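Local coordinates for protein type C neurotoxin (Clostridium botulinum, PDB 3PME) that is the receptor-binding domain of a C/D mosaic botulinum neurotoxin and probably binds gangliosides and phosphatidylethanolamine at the nerve-cell membrane, at residues 354-358 / 401-405; 77-83 / 127-131; 121-125 / 153-157. All blocks are in the same frame, centred on the assembly; numbering follows the deposited sequence.

Contact 1 (354-358 / 401-405)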
loop_
_atom_site.group_PDB
_atom_site.type_symbol
_atom_site.label_atom_id
_atom_site.label_comp_id
_atom_site.label_asym_id
_atom_site.label_seq_id
_atom_site.Cartn_x
_atom_site.Cartn_y
_atom_site.Cartn_z
ATOM N N TYR A 354 -4.597 -4.170 1.225
ATOM C CA TYR A 354 -3.736 -3.843 2.361
ATOM C C TYR A 354 -4.490 -4.017 3.673
ATOM O O TYR A 354 -4.421 -3.168 4.569
ATOM C CB TYR A 354 -3.182 -2.424 2.209
ATOM C CG TYR A 354 -2.400 -2.212 0.920
ATOM C CD1 TYR A 354 -1.661 -3.246 0.348
ATOM C CD2 TYR A 354 -2.392 -0.973 0.290
ATOM C CE1 TYR A 354 -0.933 -3.047 -0.832
ATOM C CE2 TYR A 354 -1.669 -0.763 -0.886
ATOM C CZ TYR A 354 -0.939 -1.802 -1.438
ATOM O OH TYR A 354 -0.218 -1.600 -2.602
ATOM N N CYS A 355 -5.216 -5.129 3.750
ATOM C CA CYS A 355 -5.969 -5.534 4.936
ATOM C C CYS A 355 -5.410 -6.877 5.363
ATOM O O CYS A 355 -4.816 -7.592 4.550
ATOM C CB CYS A 355 -7.445 -5.753 4.579
ATOM S SG CYS A 355 -8.369 -4.282 4.143
ATOM N N SER A 356 -5.618 -7.238 6.623
ATOM C CA SER A 356 -5.296 -8.581 7.078
ATOM C C SER A 356 -6.377 -9.108 8.023
ATOM O O SER A 356 -7.218 -8.352 8.515
ATOM C CB SER A 356 -3.919 -8.615 7.757
ATOM O OG SER A 356 -3.820 -7.599 8.740
ATOM N N GLN A 357 -6.369 -10.418 8.226
ATOM C CA GLN A 357 -7.207 -11.045 9.253
ATOM C C GLN A 357 -6.346 -11.558 10.403
ATOM O O GLN A 357 -5.180 -11.906 10.217
ATOM C CB GLN A 357 -8.055 -12.160 8.634
ATOM C CG GLN A 357 -9.093 -11.602 7.666
ATOM C CD GLN A 357 -9.773 -12.659 6.812
ATOM O OE1 GLN A 357 -9.132 -13.574 6.292
ATOM N NE2 GLN A 357 -11.087 -12.516 6.649
ATOM N N ILE A 358 -6.925 -11.592 11.591
ATOM C CA ILE A 358 -6.173 -11.926 12.794
ATOM C C ILE A 358 -6.923 -13.038 13.500
ATOM O O ILE A 358 -8.142 -12.959 13.676
ATOM C CB ILE A 358 -6.043 -10.708 13.717
ATOM C CG1 ILE A 358 -5.295 -9.575 13.007
ATOM C CG2 ILE A 358 -5.311 -11.094 15.001
ATOM C CD1 ILE A 358 -5.481 -8.229 13.666
ATOM N N SER A 401 -14.168 -8.288 9.428
ATOM C CA SER A 401 -13.004 -9.098 9.812
ATOM C C SER A 401 -11.683 -8.560 9.282
ATOM O O SER A 401 -10.624 -9.162 9.514
ATOM C CB SER A 401 -13.159 -10.538 9.330
ATOM O OG SER A 401 -12.950 -10.595 7.919
ATOM N N PHE A 402 -11.737 -7.451 8.546
ATOM C CA PHE A 402 -10.541 -6.890 7.929
ATOM C C PHE A 402 -9.919 -5.824 8.824
ATOM O O PHE A 402 -10.611 -4.912 9.266
ATOM C CB PHE A 402 -10.860 -6.266 6.565
ATOM C CG PHE A 402 -11.381 -7.243 5.528
ATOM C CD1 PHE A 402 -11.426 -8.611 5.770
ATOM C CD2 PHE A 402 -11.815 -6.771 4.297
ATOM C CE1 PHE A 402 -11.911 -9.490 4.803
ATOM C CE2 PHE A 402 -12.296 -7.643 3.322
ATOM C CZ PHE A 402 -12.343 -8.994 3.576
ATOM N N TRP A 403 -8.611 -5.940 9.059
ATOM C CA TRP A 403 -7.879 -4.973 9.888
ATOM C C TRP A 403 -6.785 -4.269 9.107
ATOM O O TRP A 403 -6.144 -4.865 8.239
ATOM C CB TRP A 403 -7.266 -5.678 11.106
ATOM C CG TRP A 403 -8.313 -6.352 11.922
ATOM C CD1 TRP A 403 -8.788 -7.617 11.757
ATOM C CD2 TRP A 403 -9.073 -5.770 12.984
ATOM N NE1 TRP A 403 -9.789 -7.869 12.664
ATOM C CE2 TRP A 403 -9.978 -6.754 13.438
ATOM C CE3 TRP A 403 -9.067 -4.519 13.605
ATOM C CZ2 TRP A 403 -10.874 -6.520 14.475
ATOM C CZ3 TRP A 403 -9.959 -4.294 14.658
ATOM C CH2 TRP A 403 -10.847 -5.285 15.068
ATOM N N LYS A 404 -6.573 -2.997 9.432
ATOM C CA LYS A 404 -5.504 -2.220 8.811
ATOM C C LYS A 404 -4.679 -1.559 9.901
ATOM O O LYS A 404 -5.137 -1.410 11.042
ATOM C CB LYS A 404 -6.055 -1.167 7.847
ATOM C CG LYS A 404 -6.776 -1.742 6.637
ATOM C CD LYS A 404 -7.201 -0.603 5.721
ATOM C CE LYS A 404 -7.672 -1.109 4.373
ATOM N NZ LYS A 404 -7.888 0.012 3.425
ATOM N N PHE A 405 -3.457 -1.190 9.538
ATOM C CA PHE A 405 -2.492 -0.670 10.495
ATOM C C PHE A 405 -1.897 0.611 9.939
ATOM O O PHE A 405 -1.137 0.594 8.957
ATOM C CB PHE A 405 -1.415 -1.719 10.760
ATOM C CG PHE A 405 -1.949 -2.964 11.412
ATOM C CD1 PHE A 405 -2.034 -3.049 12.787
ATOM C CD2 PHE A 405 -2.385 -4.040 10.646
ATOM C CE1 PHE A 405 -2.547 -4.189 13.401
ATOM C CE2 PHE A 405 -2.900 -5.178 11.251
ATOM C CZ PHE A 405 -2.972 -5.255 12.633
HETATM O O HOH W 1 -2.868 -2.470 6.938
HETATM O O HOH W 2 -9.695 -10.871 11.385
#

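Contact 2 (77-83 / 127-131)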
loop_
_atom_site.group_PDB
_atom_site.type_symbol
_atom_site.label_atom_id
_atom_site.label_comp_id
_atom_site.label_asym_id
_atom_site.label_seq_id
_atom_site.Cartn_x
_atom_site.Cartn_y
_atom_site.Cartn_z
ATOM N N ILE A 77 2.078 8.469 -3.934
ATOM C CA ILE A 77 2.116 9.923 -4.076
ATOM C C ILE A 77 1.628 10.591 -2.783
ATOM O O ILE A 77 0.526 10.331 -2.328
ATOM C CB ILE A 77 1.285 10.392 -5.291
ATOM C CG1 ILE A 77 1.725 9.642 -6.552
ATOM C CG2 ILE A 77 1.448 11.887 -5.511
ATOM C CD1 ILE A 77 0.669 9.632 -7.642
ATOM N N SER A 78 2.461 11.435 -2.184
ATOM C CA SER A 78 2.117 12.037 -0.899
ATOM C C SER A 78 0.796 12.798 -0.927
ATOM O O SER A 78 0.328 13.236 -1.979
ATOM C CB SER A 78 3.247 12.949 -0.407
ATOM O OG SER A 78 3.237 14.201 -1.080
ATOM N N LYS A 79 0.189 12.941 0.242
ATOM C CA LYS A 79 -1.052 13.694 0.358
ATOM C C LYS A 79 -0.906 15.126 -0.154
ATOM O O LYS A 79 -1.760 15.610 -0.901
ATOM C CB LYS A 79 -1.542 13.695 1.811
ATOM C CG LYS A 79 -2.735 14.614 2.045
ATOM C CD LYS A 79 -3.253 14.545 3.492
ATOM C CE LYS A 79 -2.183 14.924 4.495
ATOM N NZ LYS A 79 -2.718 15.013 5.890
ATOM N N ASP A 80 0.166 15.812 0.231
ATOM C CA ASP A 80 0.323 17.212 -0.169
ATOM C C ASP A 80 0.513 17.374 -1.677
ATOM O O ASP A 80 0.071 18.366 -2.252
ATOM C CB ASP A 80 1.462 17.898 0.593
ATOM C CG ASP A 80 1.075 18.267 2.022
ATOM O OD1 ASP A 80 0.059 17.753 2.520
ATOM O OD2 ASP A 80 1.797 19.070 2.649
ATOM N N LEU A 81 1.164 16.403 -2.318
ATOM C CA LEU A 81 1.342 16.466 -3.761
ATOM C C LEU A 81 0.019 16.134 -4.443
ATOM O O LEU A 81 -0.354 16.758 -5.435
ATOM C CB LEU A 81 2.439 15.506 -4.202
ATOM C CG LEU A 81 2.831 15.519 -5.675
ATOM C CD1 LEU A 81 2.998 16.951 -6.145
ATOM C CD2 LEU A 81 4.116 14.732 -5.853
ATOM N N THR A 82 -0.702 15.165 -3.889
ATOM C CA THR A 82 -1.993 14.740 -4.428
ATOM C C THR A 82 -3.028 15.863 -4.369
ATOM O O THR A 82 -3.832 16.035 -5.289
ATOM C CB THR A 82 -2.524 13.517 -3.657
ATOM O OG1 THR A 82 -1.606 12.427 -3.823
ATOM C CG2 THR A 82 -3.907 13.102 -4.165
ATOM N N ASN A 83 -2.979 16.630 -3.284
ATOM C CA ASN A 83 -3.913 17.730 -3.038
ATOM C C ASN A 83 -3.712 18.915 -3.977
ATOM O O ASN A 83 -4.601 19.750 -4.144
ATOM C CB ASN A 83 -3.779 18.189 -1.580
ATOM C CG ASN A 83 -4.780 19.264 -1.204
ATOM O OD1 ASN A 83 -5.992 19.079 -1.348
ATOM N ND2 ASN A 83 -4.278 20.395 -0.701
ATOM N N TYR A 127 -6.712 8.852 -9.012
ATOM C CA TYR A 127 -6.341 7.960 -7.928
ATOM C C TYR A 127 -6.729 8.567 -6.583
ATOM O O TYR A 127 -6.814 7.845 -5.604
ATOM C CB TYR A 127 -4.838 7.620 -7.968
ATOM C CG TYR A 127 -3.972 8.795 -7.620
ATOM C CD1 TYR A 127 -3.660 9.078 -6.296
ATOM C CD2 TYR A 127 -3.470 9.631 -8.602
ATOM C CE1 TYR A 127 -2.874 10.172 -5.962
ATOM C CE2 TYR A 127 -2.695 10.735 -8.279
ATOM C CZ TYR A 127 -2.398 10.995 -6.955
ATOM O OH TYR A 127 -1.633 12.082 -6.654
ATOM N N SER A 128 -6.999 9.874 -6.556
ATOM C CA SER A 128 -7.263 10.575 -5.289
ATOM C C SER A 128 -8.688 10.388 -4.778
ATOM O O SER A 128 -8.906 10.168 -3.587
ATOM C CB SER A 128 -6.992 12.070 -5.448
ATOM O OG SER A 128 -7.282 12.777 -4.246
ATOM N N GLU A 129 -9.658 10.498 -5.678
ATOM C CA GLU A 129 -11.067 10.514 -5.286
ATOM C C GLU A 129 -11.328 11.537 -4.175
ATOM O O GLU A 129 -11.940 11.214 -3.152
ATOM C CB GLU A 129 -11.510 9.122 -4.842
ATOM C CG GLU A 129 -11.402 8.072 -5.931
ATOM C CD GLU A 129 -11.682 6.675 -5.417
ATOM O OE1 GLU A 129 -12.400 6.543 -4.399
ATOM O OE2 GLU A 129 -11.180 5.711 -6.030
ATOM N N SER A 130 -10.855 12.763 -4.385
ATOM C CA SER A 130 -11.006 13.850 -3.414
ATOM C C SER A 130 -10.394 13.519 -2.058
ATOM O O SER A 130 -10.984 13.804 -1.012
ATOM C CB SER A 130 -12.482 14.235 -3.249
ATOM O OG SER A 130 -13.010 14.736 -4.464
ATOM N N LEU A 131 -9.203 12.925 -2.084
ATOM C CA LEU A 131 -8.475 12.566 -0.866
ATOM C C LEU A 131 -9.271 11.624 0.032
ATOM O O LEU A 131 -9.056 11.583 1.247
ATOM C CB LEU A 131 -8.071 13.817 -0.077
ATOM C CG LEU A 131 -7.142 14.824 -0.757
ATOM C CD1 LEU A 131 -6.879 16.013 0.164
ATOM C CD2 LEU A 131 -5.831 14.170 -1.172
#

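Contact 3 (121-125 / 153-157)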
loop_
_atom_site.group_PDB
_atom_site.type_symbol
_atom_site.label_atom_id
_atom_site.label_comp_id
_atom_site.label_asym_id
_atom_site.label_seq_id
_atom_site.Cartn_x
_atom_site.Cartn_y
_atom_site.Cartn_z
ATOM N N LYS A 121 -2.334 12.115 -27.129
ATOM C CA LYS A 121 -3.440 11.376 -26.519
ATOM C C LYS A 121 -3.032 11.076 -25.090
ATOM O O LYS A 121 -1.843 10.985 -24.789
ATOM C CB LYS A 121 -3.704 10.062 -27.259
ATOM C CG LYS A 121 -4.095 10.227 -28.719
ATOM C CD LYS A 121 -5.369 11.045 -28.853
ATOM C CE LYS A 121 -5.899 11.012 -30.282
ATOM N NZ LYS A 121 -6.697 9.776 -30.534
ATOM N N SER A 122 -4.006 10.928 -24.205
ATOM C CA SER A 122 -3.681 10.668 -22.807
ATOM C C SER A 122 -4.582 9.619 -22.170
ATOM O O SER A 122 -5.732 9.417 -22.580
ATOM C CB SER A 122 -3.743 11.965 -22.000
ATOM O OG SER A 122 -5.052 12.485 -21.983
ATOM N N LEU A 123 -4.031 8.938 -21.169
ATOM C CA LEU A 123 -4.797 8.081 -20.276
ATOM C C LEU A 123 -4.761 8.783 -18.936
ATOM O O LEU A 123 -3.699 9.187 -18.484
ATOM C CB LEU A 123 -4.132 6.716 -20.145
ATOM C CG LEU A 123 -4.106 5.868 -21.419
ATOM C CD1 LEU A 123 -3.057 4.764 -21.267
ATOM C CD2 LEU A 123 -5.502 5.290 -21.643
ATOM N N ILE A 124 -5.921 8.927 -18.311
ATOM C CA ILE A 124 -6.021 9.663 -17.062
ATOM C C ILE A 124 -6.733 8.807 -16.028
ATOM O O ILE A 124 -7.765 8.202 -16.311
ATOM C CB ILE A 124 -6.772 10.991 -17.261
ATOM C CG1 ILE A 124 -6.095 11.829 -18.347
ATOM C CG2 ILE A 124 -6.797 11.791 -15.957
ATOM C CD1 ILE A 124 -6.937 13.011 -18.829
ATOM N N PHE A 125 -6.168 8.739 -14.832
ATOM C CA PHE A 125 -6.795 7.988 -13.754
ATOM C C PHE A 125 -6.834 8.826 -12.481
ATOM O O PHE A 125 -5.796 9.292 -11.988
ATOM C CB PHE A 125 -6.040 6.684 -13.501
ATOM C CG PHE A 125 -6.592 5.865 -12.369
ATOM C CD1 PHE A 125 -7.830 5.247 -12.482
ATOM C CD2 PHE A 125 -5.880 5.721 -11.184
ATOM C CE1 PHE A 125 -8.336 4.485 -11.445
ATOM C CE2 PHE A 125 -6.395 4.970 -10.128
ATOM C CZ PHE A 125 -7.620 4.355 -10.257
ATOM N N MET A 153 -3.689 2.623 -26.526
ATOM C CA MET A 153 -2.935 2.497 -25.291
ATOM C C MET A 153 -3.944 2.305 -24.166
ATOM O O MET A 153 -5.048 2.843 -24.205
ATOM C CB MET A 153 -2.024 3.692 -25.078
ATOM C CG MET A 153 -2.708 5.019 -25.058
ATOM S SD MET A 153 -1.454 6.295 -24.900
ATOM C CE MET A 153 -2.507 7.727 -24.753
ATOM N N LYS A 154 -3.573 1.499 -23.179
ATOM C CA LYS A 154 -4.502 1.090 -22.149
ATOM C C LYS A 154 -3.836 1.233 -20.795
ATOM O O LYS A 154 -2.649 0.959 -20.656
ATOM C CB LYS A 154 -4.930 -0.358 -22.358
ATOM C CG LYS A 154 -5.849 -0.538 -23.581
ATOM C CD LYS A 154 -5.822 -1.974 -24.129
ATOM C CE LYS A 154 -6.636 -2.948 -23.290
ATOM N NZ LYS A 154 -6.497 -4.355 -23.797
ATOM N N LEU A 155 -4.624 1.671 -19.824
ATOM C CA LEU A 155 -4.141 1.889 -18.468
ATOM C C LEU A 155 -4.758 0.888 -17.509
ATOM O O LEU A 155 -5.988 0.803 -17.383
ATOM C CB LEU A 155 -4.501 3.305 -18.025
ATOM C CG LEU A 155 -4.173 3.628 -16.568
ATOM C CD1 LEU A 155 -2.701 3.402 -16.309
ATOM C CD2 LEU A 155 -4.546 5.068 -16.301
ATOM N N TYR A 156 -3.888 0.138 -16.829
ATOM C CA TYR A 156 -4.292 -0.847 -15.829
ATOM C C TYR A 156 -3.859 -0.350 -14.461
ATOM O O TYR A 156 -2.762 0.177 -14.321
ATOM C CB TYR A 156 -3.605 -2.190 -16.072
ATOM C CG TYR A 156 -4.080 -2.894 -17.321
ATOM C CD1 TYR A 156 -3.660 -2.469 -18.574
ATOM C CD2 TYR A 156 -4.944 -3.975 -17.247
ATOM C CE1 TYR A 156 -4.092 -3.108 -19.726
ATOM C CE2 TYR A 156 -5.398 -4.617 -18.412
ATOM C CZ TYR A 156 -4.951 -4.173 -19.641
ATOM O OH TYR A 156 -5.384 -4.787 -20.807
ATOM N N ILE A 157 -4.736 -0.519 -13.479
ATOM C CA ILE A 157 -4.426 -0.205 -12.077
ATOM C C ILE A 157 -4.633 -1.467 -11.256
ATOM O O ILE A 157 -5.727 -2.045 -11.238
ATOM C CB ILE A 157 -5.318 0.933 -11.520
ATOM C CG1 ILE A 157 -5.121 2.223 -12.321
ATOM C CG2 ILE A 157 -5.025 1.155 -10.011
ATOM C CD1 ILE A 157 -3.698 2.790 -12.229
#

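Contact 1 (354-358 / 401-405)
Cys-355, Trp-403 and Ile-358 lose the most surface here, and they meet round a single antiparallel bridge. In that hydrogen-bonded pair, Ser-356 N donates to Trp-403 O (2.9 Å) and Trp-403 N donates to Ser-356 O (2.8 Å). The short strand axes lie at 110° to each other, which fits a pairing confined to one bridge. Next to it, Cys-355 CA makes a CA-H...O contact with Trp-403 O at 3.4 Å. The Cys-355 side chain sits between two neighbours of Trp-403: its SG lies 3.3 Å from Lys-404 CE, and its CB is 4.0 Å from Phe-402 CB. Cys-355 SG is 5.2 Å from the centroid of the Phe-402 ring, an oblique sulfur-aromatic contact. Both segments belong to the C-terminal, beta-trefoil half of the receptor-binding domain, where the crossing joins strand 403-406, paired with 238-241, to strand 356-360 of a separate sheet. Ile-358 points toward the partner segment, and its CD1 lies over a face of the Trp-403 indole, 4.1 Å from the five-membered-ring centroid and 26° off the normal, a CH-pi contact. Ile-358 CD1 is also 4.0 Å from Phe-405 CZ, at the edge of that ring. Trp-403 NE1 bonds to Leu-368 O and only weakly, at 3.3 Å, to water 2, which accepts from Ile-358 N at 2.9 Å.

Contact 2 (77-83 / 127-131)
Tyr-127 OH donates to Thr-82 OG1 at 2.9 Å, and the rotamers on both sides are compatible with this bond. Tyr-127 takes a p chi1 (70°) with chi2 at 87°, and its CA-to-CB bond points toward segment 77-83, so the phenol reaches the helix. Thr-82, in the m rotamer, turns OG1 back along its own helix, where it donates to Ser-78 O at 2.8 Å; the one hydroxyl thus gives a proton and accepts another. Thr-82 CG2 is directed at the loop, 3.4 Å from Ser-128 OG and 3.7 Å from Leu-131 CD2. Ile-77 (m, t) lays CD1 over one face of the Tyr-127 ring, 3.4 Å from CZ. Leu-131 (m, t) extends toward Asn-83, its CD1 coming within 3.5 Å of Asn-83 OD1. It follows a tight backbone turn: residues 129 to 131 all have positive phi, between 51° and 58°, and the t rotamer of Ser-128 lets OG accept from Leu-131 N at 2.9 Å. Around the contact, Lys-79 stretches away to Val-413 O and makes a cation-pi contact with Trp-412. Two local motifs therefore meet in this lectin-like half: a helix with Ser-78 as N-cap, whose OG accepts from Leu-81 N at 3.3 Å, and a loop closed by an ST motif at Ser-128.

Contact 3 (121-125 / 153-157)
Strands 121-125 and 153-157 run nearly parallel, at 15°, with axes 7.6 Å apart, yet they lie in different sheets and what joins them is side-chain packing. The CA atoms of Leu-123 and Leu-155, the nearest pair, are 6.5 Å apart, too far for backbone pairing. Lys-121, Leu-123 and Phe-125 have CA-to-CB bonds directed toward the other strand, as do Met-153, Leu-155 and Ile-157, and the two rows mesh. The tip of Met-153 enters beside Lys-121: its CE is 3.3 Å from Lys-121 O and 3.6 Å from Lys-121 CB. Leu-123, the residue most covered by the contact, fills the hollow between Met-153 and Leu-155, its CD1 lying 3.8 Å from both Met-153 CG and Leu-155 CB and 3.6 Å from Lys-154 C. Leu-155 answers with CD2, set 3.6 Å from Phe-125 CB. At the last step a flat surface replaces a hollow: Ile-157 CG1 stands over the Phe-125 ring, 3.6 Å from its centroid and 8° off the normal, an almost ideal CH-pi geometry. The ammonium of Lys-121 leads away to Arg-166 O and to a salt bridge with Asp-169. This interlock is consistent with the jelly-roll sandwich of a concanavalin-like domain. Strand 120-126 is hydrogen-bonded to strand 108-114 of the smaller sheet, which also touches Met-153 through Trp-111, while strand 152-157 lies between strands 141-148 and 160-166 of the larger one.

Contacts 2 and 3 belong to the N-terminal, lectin-like half of the domain, contact 1 to the C-terminal trefoil half. In the sequence, segments 77-83, 121-125, 127-131 and 153-157 alternate between contacts 2 and 3, so these two cross; contact 1 opens about 200 residues later. Strand 120-126 carries a segment of contact 3 and runs into the loop of contact 2, and the two centres are 18 Å apart. Contact 1 is centred 23 Å from contact 2 and 30 Å from contact 3, on the opposite side of the chain's centre from contact 3. Each half thus has its own packing, although Lys-79 of contact 2 also meets residues 411-413 near the chain's end.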